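Local coordinates for extracellular solute-binding protein, family 5 (Chelativorans sp., PDB 6WM6) that binds EDTA and related aminopolycarboxylates in the periplasm, probably delivering them to an ABC transporter, at residues E164-T168 with G169-T173; Q263-A266 with L267-E271. One frame throughout, in Å; residues are numbered along the deposited sequence.

How the interactions relate
Both interactions are local, each formed within one continuous run of chain, and their centres lie about 48 Å apart with no touch between them. Interaction 1 (164-168 with 169-173) is a surface contact that closes the hairpin of strands 160-165 and 171-176 at one border of an antiparallel sheet. Interaction 2 (263-266 with 267-271) is partly buried and finishes the helix 263-268, which rests against strand 524-537 of another sheet. At the hairpin, a carboxylate and a hydroxyl capture backbone N-H groups of the loop. At the helix end, backbone carbonyls do that work, and leucine and alanine side chains supply the apolar face turned to the protein.

Interaction 1 of 2, residues E164-T168 with G169-T173; sequences EQDET and GKVVT
Asp166 reaches Val171 because its CG sits between its own backbone N and carbonyl carbon (chi1 74°), which turns the carboxylate in over the loop; Thr168 has the same first torsion, and this holds its OG1 over the following peptides. Asp166 OD1 accepts Val171 N at 2.9 Å, the donor arriving from above the carboxylate plane, 52° out of it. Asp166 OD2 receives the Thr168 hydroxyl, OG1 to OD2 2.6 Å, on its syn lone pair, with a weak bond from Thr168 N beside it. Thr168 OG1 in turn accepts Lys170 N at 3.1 Å, an ST turn. The Asp166 and Val171 side chains cross at about a right angle, with Val171 CB 3.7 Å from Asp166 CG.

Around these groups the backbone makes a type I turn from Asp166 to Gly169, with Gly169 N bonded to Asp166 O at 3.1 Å. Gly169 takes a positive phi of 82°, where a CB would jam against Thr168 O. Asp166 N also bonds Val171 O where the loop meets the strands; beyond it Gln165 and Val172 form an antiparallel non-hydrogen-bonded pair and Glu164 and Thr173 a hydrogen-bonded one, Thr173 N to Glu164 O 2.8 Å. On the face of Gln165 and Val172, Gln165 OE1 lies 3.3 Å from Gly169 CA while its NE2 bonds Asp132 near the start of helix 131-141. Lys170 NZ leads away to the carbonyls of Ile129 and Arg118.

With an alanine in place of Asp166, Val171 N would probably be left without its mate and the Thr168 hydroxyl without its acceptor, though still held by the bond from Lys170 N. One carboxylate thus ties both sides of the loop, its negative charge probably favoured by the N-H and O-H donors converging on it.

Interaction 2 of 2, residues Q263-A266 with L267-E271; sequences QLTA and LENGE
Ala266 and Glu271 close a Schellman motif at the C-terminal end of helix 263-268. Ala266 O accepts Glu271 N at 2.9 Å, the outer bond of the motif, and the inner bond runs from Gly270 N to Leu267 O at 3.1 Å. Gly270 makes the reversal possible: at its phi of 84° a CB would jam against the carbonyl O of Asn269. The turn brings Glu271 back alongside Ala266, whose CB lies 4.1 Å from Glu271 CB and also touches Ile257; the carboxylate of Glu271 makes its salt bridge with Arg255.

Leu267 holds the inner face. Its N bonds Gln263 O in the regular helical manner, and its CG, anti to the backbone N (chi1 179°), carries CD2 to within 4.0 Å of Leu264 CD1. The two isobutyl groups slant across one another, and both rest on Ile535 of strand 524-537.

Thr265 faces the exposed side. Its O takes Asn269 N at 2.9 Å, and the two side chains run alongside each other in one direction, with Thr265 CG2 3.3 Å from Asn269 ND2. That amide nitrogen also nears Thr265 O, but the angle is too poor for a bond.

A water links Glu268 OE1, to which it donates at 2.5 Å, with Leu264 O one turn earlier, the second bond weak at 3.4 Å.

Interaction 1 of 2, residues E164-T168 with G169-T173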
ATOM      1  N   GLU A 164      -8.771  -0.420  28.373  1.00 21.43           N
ATOM      2  CA  GLU A 164      -8.816  -1.178  29.619  1.00 21.17           C
ATOM      3  C   GLU A 164      -9.209  -2.614  29.327  1.00 22.84           C
ATOM      4  O   GLU A 164      -9.776  -2.922  28.275  1.00 23.13           O
ATOM      5  CB  GLU A 164      -9.805  -0.548  30.609  1.00 26.41           C
ATOM      6  CG  GLU A 164      -9.460   0.913  30.938  1.00 32.88           C
ATOM      7  CD  GLU A 164     -10.383   1.551  31.965  1.00 46.97           C
ATOM      8  OE1 GLU A 164     -11.528   1.082  32.141  1.00 39.76           O
ATOM      9  OE2 GLU A 164      -9.955   2.539  32.603  1.00 55.00           O
ATOM     10  N   GLN A 165      -8.873  -3.509  30.244  1.00 22.06           N
ATOM     11  CA  GLN A 165      -9.212  -4.918  30.126  1.00 21.09           C
ATOM     12  C   GLN A 165      -9.831  -5.414  31.418  1.00 22.67           C
ATOM     13  O   GLN A 165      -9.614  -4.851  32.500  1.00 25.03           O
ATOM     14  CB  GLN A 165      -8.002  -5.783  29.770  1.00 22.45           C
ATOM     15  CG  GLN A 165      -6.929  -5.825  30.843  1.00 23.10           C
ATOM     16  CD  GLN A 165      -5.684  -6.560  30.393  1.00 25.83           C
ATOM     17  OE1 GLN A 165      -5.757  -7.629  29.774  1.00 24.40           O
ATOM     18  NE2 GLN A 165      -4.523  -6.001  30.708  1.00 26.64           N
ATOM     19  N   ASP A 166     -10.629  -6.468  31.295  1.00 22.81           N
ATOM     20  CA  ASP A 166     -11.268  -7.093  32.444  1.00 24.67           C
ATOM     21  C   ASP A 166     -10.272  -7.996  33.170  1.00 23.94           C
ATOM     22  O   ASP A 166      -9.118  -8.142  32.767  1.00 23.73           O
ATOM     23  CB  ASP A 166     -12.480  -7.912  31.996  1.00 24.39           C
ATOM     24  CG  ASP A 166     -12.065  -9.193  31.313  1.00 25.03           C
ATOM     25  OD1 ASP A 166     -11.123  -9.152  30.481  1.00 24.89           O
ATOM     26  OD2 ASP A 166     -12.649 -10.258  31.621  1.00 28.13           O
ATOM     27  N   GLU A 167     -10.740  -8.655  34.238  1.00 25.89           N
ATOM     28  CA  GLU A 167      -9.844  -9.472  35.040  1.00 28.10           C
ATOM     29  C   GLU A 167      -9.348 -10.704  34.299  1.00 26.02           C
ATOM     30  O   GLU A 167      -8.254 -11.202  34.592  1.00 31.10           O
ATOM     31  CB  GLU A 167     -10.543  -9.899  36.339  1.00 48.68           C
ATOM     32  CG  GLU A 167      -9.700 -10.815  37.222  1.00 80.00           C
ATOM     33  CD  GLU A 167      -8.349 -10.215  37.577  1.00 95.40           C
ATOM     34  OE1 GLU A 167      -8.313  -9.049  38.025  1.00 99.22           O
ATOM     35  OE2 GLU A 167      -7.325 -10.910  37.401  1.00 97.77           O
ATOM     36  N   THR A 168     -10.121 -11.215  33.337  1.00 23.28           N
ATOM     37  CA  THR A 168      -9.665 -12.385  32.591  1.00 23.41           C
ATOM     38  C   THR A 168      -8.619 -12.031  31.550  1.00 24.54           C
ATOM     39  O   THR A 168      -7.938 -12.930  31.050  1.00 23.72           O
ATOM     40  CB  THR A 168     -10.825 -13.105  31.889  1.00 24.34           C
ATOM     41  OG1 THR A 168     -11.252 -12.336  30.754  1.00 25.27           O
ATOM     42  CG2 THR A 168     -11.988 -13.339  32.840  1.00 26.61           C
ATOM     43  N   GLY A 169      -8.506 -10.748  31.189  1.00 22.07           N
ATOM     44  CA  GLY A 169      -7.640 -10.328  30.113  1.00 21.04           C
ATOM     45  C   GLY A 169      -8.231 -10.491  28.732  1.00 20.33           C
ATOM     46  O   GLY A 169      -7.581 -10.099  27.753  1.00 22.03           O
ATOM     47  N   LYS A 170      -9.434 -11.047  28.615  1.00 18.42           N
ATOM     48  CA  LYS A 170      -9.985 -11.362  27.297  1.00 20.20           C
ATOM     49  C   LYS A 170     -11.030 -10.376  26.806  1.00 18.43           C
ATOM     50  O   LYS A 170     -11.457 -10.501  25.655  1.00 21.66           O
ATOM     51  CB  LYS A 170     -10.538 -12.786  27.271  1.00 19.62           C
ATOM     52  CG  LYS A 170      -9.461 -13.873  27.485  1.00 19.68           C
ATOM     53  CD  LYS A 170      -8.555 -14.023  26.259  1.00 20.16           C
ATOM     54  CE  LYS A 170      -7.511 -15.140  26.422  1.00 19.24           C
ATOM     55  NZ  LYS A 170      -6.819 -15.429  25.133  1.00 20.31           N
ATOM     56  N   VAL A 171     -11.419  -9.383  27.599  1.00 18.62           N
ATOM     57  CA  VAL A 171     -12.365  -8.356  27.181  1.00 20.18           C
ATOM     58  C   VAL A 171     -11.659  -7.009  27.253  1.00 20.06           C
ATOM     59  O   VAL A 171     -11.250  -6.571  28.340  1.00 21.36           O
ATOM     60  CB  VAL A 171     -13.639  -8.354  28.031  1.00 21.07           C
ATOM     61  CG1 VAL A 171     -14.638  -7.342  27.480  1.00 24.94           C
ATOM     62  CG2 VAL A 171     -14.269  -9.732  28.071  1.00 22.76           C
ATOM     63  N   VAL A 172     -11.511  -6.352  26.108  1.00 18.81           N
ATOM     64  CA  VAL A 172     -10.744  -5.117  25.965  1.00 19.67           C
ATOM     65  C   VAL A 172     -11.701  -4.023  25.525  1.00 19.10           C
ATOM     66  O   VAL A 172     -12.405  -4.178  24.525  1.00 19.48           O
ATOM     67  CB  VAL A 172      -9.614  -5.288  24.931  1.00 21.56           C
ATOM     68  CG1 VAL A 172      -8.821  -3.999  24.787  1.00 24.02           C
ATOM     69  CG2 VAL A 172      -8.721  -6.439  25.313  1.00 23.34           C
ATOM     70  N   THR A 173     -11.719  -2.913  26.258  1.00 19.46           N
ATOM     71  CA  THR A 173     -12.613  -1.791  25.978  1.00 19.20           C
ATOM     72  C   THR A 173     -11.799  -0.557  25.616  1.00 19.44           C
ATOM     73  O   THR A 173     -11.002  -0.071  26.432  1.00 19.71           O
ATOM     74  CB  THR A 173     -13.512  -1.511  27.184  1.00 22.02           C
ATOM     75  OG1 THR A 173     -14.285  -2.680  27.500  1.00 24.52           O
ATOM     76  CG2 THR A 173     -14.474  -0.359  26.909  1.00 22.11           C
TER

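Interaction 2 of 2, residues Q263-A266 with L267-E271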
ATOM      1  N   GLN A 263      13.396 -13.058 -10.984  1.00 28.86           N
ATOM      2  CA  GLN A 263      12.463 -13.882 -10.213  1.00 24.70           C
ATOM      3  C   GLN A 263      11.782 -14.933 -11.084  1.00 22.75           C
ATOM      4  O   GLN A 263      11.580 -16.069 -10.638  1.00 23.29           O
ATOM      5  CB  GLN A 263      11.467 -12.992  -9.476  1.00 28.21           C
ATOM      6  CG  GLN A 263      12.161 -12.160  -8.386  1.00 30.34           C
ATOM      7  CD  GLN A 263      11.231 -11.507  -7.374  1.00 40.18           C
ATOM      8  OE1 GLN A 263      11.702 -10.847  -6.444  1.00 47.77           O
ATOM      9  NE2 GLN A 263       9.933 -11.678  -7.540  1.00 30.82           N
ATOM     10  N   LEU A 264      11.459 -14.605 -12.337  1.00 25.66           N
ATOM     11  CA  LEU A 264      10.826 -15.603 -13.193  1.00 26.75           C
ATOM     12  C   LEU A 264      11.789 -16.743 -13.515  1.00 23.82           C
ATOM     13  O   LEU A 264      11.388 -17.915 -13.567  1.00 25.12           O
ATOM     14  CB  LEU A 264      10.282 -14.941 -14.458  1.00 33.52           C
ATOM     15  CG  LEU A 264       9.234 -15.705 -15.260  1.00 37.77           C
ATOM     16  CD1 LEU A 264       8.084 -16.239 -14.427  1.00 32.47           C
ATOM     17  CD2 LEU A 264       8.691 -14.770 -16.346  1.00 45.80           C
ATOM     18  N   THR A 265      13.076 -16.432 -13.695  1.00 27.76           N
ATOM     19  CA  THR A 265      14.062 -17.484 -13.906  1.00 29.20           C
ATOM     20  C   THR A 265      14.151 -18.414 -12.698  1.00 25.63           C
ATOM     21  O   THR A 265      14.214 -19.641 -12.847  1.00 26.18           O
ATOM     22  CB  THR A 265      15.428 -16.865 -14.218  1.00 34.11           C
ATOM     23  OG1 THR A 265      15.351 -16.155 -15.465  1.00 37.68           O
ATOM     24  CG2 THR A 265      16.507 -17.935 -14.313  1.00 34.63           C
ATOM     25  N   ALA A 266      14.135 -17.844 -11.491  1.00 25.61           N
ATOM     26  CA  ALA A 266      14.184 -18.656 -10.280  1.00 23.64           C
ATOM     27  C   ALA A 266      12.964 -19.569 -10.171  1.00 22.62           C
ATOM     28  O   ALA A 266      13.064 -20.710  -9.694  1.00 23.78           O
ATOM     29  CB  ALA A 266      14.288 -17.747  -9.053  1.00 24.74           C
ATOM     30  N   LEU A 267      11.788 -19.074 -10.582  1.00 21.66           N
ATOM     31  CA  LEU A 267      10.583 -19.901 -10.556  1.00 20.69           C
ATOM     32  C   LEU A 267      10.711 -21.062 -11.541  1.00 20.26           C
ATOM     33  O   LEU A 267      10.407 -22.217 -11.201  1.00 22.75           O
ATOM     34  CB  LEU A 267       9.364 -19.017 -10.862  1.00 18.74           C
ATOM     35  CG  LEU A 267       8.022 -19.705 -10.896  1.00 19.28           C
ATOM     36  CD1 LEU A 267       7.573 -20.217  -9.557  1.00 21.32           C
ATOM     37  CD2 LEU A 267       6.967 -18.713 -11.459  1.00 21.26           C
ATOM     38  N   GLU A 268      11.155 -20.768 -12.763  1.00 22.67           N
ATOM     39  CA  GLU A 268      11.316 -21.814 -13.768  1.00 25.38           C
ATOM     40  C   GLU A 268      12.331 -22.861 -13.329  1.00 22.44           C
ATOM     41  O   GLU A 268      12.149 -24.059 -13.594  1.00 28.13           O
ATOM     42  CB  GLU A 268      11.743 -21.186 -15.093  1.00 28.55           C
ATOM     43  CG  GLU A 268      11.890 -22.196 -16.228  1.00 45.72           C
ATOM     44  CD  GLU A 268      12.209 -21.546 -17.562  1.00 62.70           C
ATOM     45  OE1 GLU A 268      12.355 -20.305 -17.606  1.00 64.24           O
ATOM     46  OE2 GLU A 268      12.315 -22.285 -18.567  1.00 59.29           O
ATOM     47  N   ASN A 269      13.387 -22.439 -12.628  1.00 25.45           N
ATOM     48  CA  ASN A 269      14.438 -23.350 -12.193  1.00 27.71           C
ATOM     49  C   ASN A 269      14.084 -24.124 -10.932  1.00 28.12           C
ATOM     50  O   ASN A 269      14.878 -24.963 -10.494  1.00 29.87           O
ATOM     51  CB  ASN A 269      15.733 -22.575 -11.915  1.00 32.04           C
ATOM     52  CG  ASN A 269      16.339 -21.974 -13.164  1.00 51.32           C
ATOM     53  OD1 ASN A 269      16.091 -22.438 -14.277  1.00 56.45           O
ATOM     54  ND2 ASN A 269      17.146 -20.934 -12.984  1.00 50.96           N
ATOM     55  N   GLY A 270      12.938 -23.844 -10.301  1.00 25.15           N
ATOM     56  CA  GLY A 270      12.559 -24.525  -9.087  1.00 25.50           C
ATOM     57  C   GLY A 270      13.147 -23.970  -7.812  1.00 25.20           C
ATOM     58  O   GLY A 270      12.912 -24.550  -6.742  1.00 27.91           O
ATOM     59  N   GLU A 271      13.882 -22.857  -7.886  1.00 23.21           N
ATOM     60  CA  GLU A 271      14.484 -22.258  -6.702  1.00 24.17           C
ATOM     61  C   GLU A 271      13.431 -21.612  -5.811  1.00 21.44           C
ATOM     62  O   GLU A 271      13.608 -21.514  -4.590  1.00 22.81           O
ATOM     63  CB  GLU A 271      15.499 -21.205  -7.143  1.00 26.46           C
ATOM     64  CG  GLU A 271      16.233 -20.491  -6.027  1.00 45.31           C
ATOM     65  CD  GLU A 271      17.318 -19.560  -6.554  1.00 63.17           C
ATOM     66  OE1 GLU A 271      17.622 -19.626  -7.766  1.00 60.01           O
ATOM     67  OE2 GLU A 271      17.862 -18.765  -5.759  1.00 66.98           O
TER
HETATM   68  O   HOH W   1      11.728 -17.913 -16.990  1.00 50.50           O